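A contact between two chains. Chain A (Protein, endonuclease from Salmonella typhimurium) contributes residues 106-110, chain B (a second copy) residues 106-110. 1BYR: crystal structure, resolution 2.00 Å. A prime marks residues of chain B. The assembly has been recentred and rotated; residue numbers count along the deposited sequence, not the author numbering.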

# COMPACT_ATOMS: atom_id res chain seq x y z
N GLU A 106 8.20 6.25 0.29
CA GLU A 106 7.89 5.09 -0.53
C GLU A 106 6.70 4.48 0.18
O GLU A 106 6.67 4.43 1.41
CB GLU A 106 9.05 4.07 -0.51
CG GLU A 106 8.80 2.79 -1.33
CD GLU A 106 7.99 1.74 -0.59
OE1 GLU A 106 8.09 1.67 0.65
OE2 GLU A 106 7.24 0.99 -1.25
N THR A 107 5.69 4.03 -0.58
CA THR A 107 4.53 3.38 0.03
C THR A 107 3.79 2.61 -1.05
O THR A 107 4.21 2.62 -2.21
CB THR A 107 3.57 4.38 0.72
OG1 THR A 107 2.62 3.63 1.48
CG2 THR A 107 2.83 5.24 -0.32
N GLY A 108 2.72 1.92 -0.68
CA GLY A 108 1.97 1.13 -1.65
C GLY A 108 1.51 -0.18 -1.03
O GLY A 108 1.36 -0.28 0.18
N SER A 109 1.27 -1.20 -1.86
CA SER A 109 0.82 -2.49 -1.33
C SER A 109 2.01 -3.39 -1.00
O SER A 109 1.90 -4.28 -0.15
CB SER A 109 -0.07 -3.21 -2.35
OG SER A 109 0.68 -3.74 -3.43
N PHE A 110 3.13 -3.14 -1.67
CA PHE A 110 4.36 -3.92 -1.55
C PHE A 110 4.92 -4.20 -0.13
O PHE A 110 5.39 -3.28 0.56
CB PHE A 110 5.43 -3.23 -2.42
CG PHE A 110 6.76 -3.97 -2.51
CD1 PHE A 110 7.77 -3.74 -1.59
CD2 PHE A 110 7.03 -4.80 -3.59
CE1 PHE A 110 9.04 -4.33 -1.74
CE2 PHE A 110 8.31 -5.39 -3.74
CZ PHE A 110 9.29 -5.15 -2.83
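Chain B (106-110) ETGSF

Chain B presents to chain A the same stretch of five residues, and the contact is made by Thr107, Gly108 and Ser109 of each chain, the two copies being related by an exact two-fold axis, so every contact described from one side recurs from the other. In both chains residues 106-108 close a strand that begins earlier in the chain, and Ser109 and Phe110 continue as loop. The strands do not pair as neighbours in a sheet: their N-to-C directions make an angle of 106°, and their axes come within 5.4 Å. They cross steeply, and the crossing is tightest at the glycines, where Gly108 CA lies 3.8 Å from Gly108′ CA. One residue on, the backbones have already begun to part, with Ser109 CA 5.0 Å from Ser109′ CA.

The backbone of chain B follows from its phi/psi values. Glu106′ is extended at -102/138, and Thr107′ is stretched almost flat at -162/178. Gly108′ then adopts 141/-156, where a CB would jam against the carbonyl oxygen of Thr107′; this conformation by itself calls for glycine, whatever lies across the interface. Indeed, a CB there would point away from chain A. Ser109′ at -89/-25 turns the chain out of the strand, and Phe110′ follows at -50/111.

The polar approaches are all between backbone atoms, and none is a hydrogen bond. Gly108 O and Gly108′ O stand 2.8 Å apart, two acceptors in close approach, with no proton between them to make a hydrogen bond. Gly108 O to Ser109′ N and Ser109 N to Gly108′ O are each 3.5 Å, but the angle is poor. The crossing therefore owes nothing to hydrogen bonds between these stretches, and Gly108′ N is buried by the contact without a partner anywhere in the model.

What remains is packing, and it is compact: 170 Å² is buried, counting both sides, with the glycines contributing the largest shares. Thr107′ directs its CA-to-CB bond toward chain A, with chi1 at -169° (t), and its OG1 lies 4.1 Å from Gly108 CA. In return, Thr107 OG1 lies 4.2 Å from Gly108′ CA. These hydroxyls are hydrogen-bonded elsewhere in the structure, so they can rest against a glycine without needing a partner there. Ser109′ points sideways with chi1 at 74° (p), its OG likewise satisfied elsewhere.

The flanking residues stand clear. Glu106′ is out of reach, its nearest side-chain approach being OE2 to Gly108 CA at 8.6 Å, and Phe110′ points away. The rule to read here is a close backbone crossing at glycine, bordered by threonine side chains.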

# COMPACT_ATOMS: atom_id res chain seq x y z
N GLU B 106 -5.24 6.57 -5.98
CA GLU B 106 -5.25 6.35 -4.55
C GLU B 106 -4.50 5.03 -4.40
O GLU B 106 -4.69 4.12 -5.21
CB GLU B 106 -6.69 6.15 -4.02
CG GLU B 106 -6.79 5.87 -2.52
CD GLU B 106 -6.56 4.42 -2.15
OE1 GLU B 106 -6.89 3.53 -2.96
OE2 GLU B 106 -6.05 4.15 -1.04
N THR B 107 -3.62 4.93 -3.40
CA THR B 107 -2.90 3.68 -3.16
C THR B 107 -2.33 3.71 -1.76
O THR B 107 -2.52 4.70 -1.04
CB THR B 107 -1.77 3.44 -4.18
OG1 THR B 107 -1.29 2.09 -4.02
CG2 THR B 107 -0.60 4.41 -3.97
N GLY B 108 -1.67 2.64 -1.34
CA GLY B 108 -1.12 2.57 0.00
C GLY B 108 -1.28 1.18 0.59
O GLY B 108 -1.38 0.21 -0.14
N SER B 109 -1.30 1.07 1.92
CA SER B 109 -1.45 -0.24 2.54
C SER B 109 -2.93 -0.58 2.76
O SER B 109 -3.29 -1.76 2.84
CB SER B 109 -0.74 -0.28 3.90
OG SER B 109 -1.44 0.45 4.89
N PHE B 110 -3.75 0.46 2.86
CA PHE B 110 -5.19 0.36 3.13
C PHE B 110 -6.03 -0.60 2.27
O PHE B 110 -6.23 -0.37 1.06
CB PHE B 110 -5.77 1.79 3.06
CG PHE B 110 -7.24 1.91 3.43
CD1 PHE B 110 -8.23 1.76 2.46
CD2 PHE B 110 -7.62 2.28 4.71
CE1 PHE B 110 -9.58 1.99 2.78
CE2 PHE B 110 -8.97 2.50 5.02
CZ PHE B 110 -9.94 2.36 4.06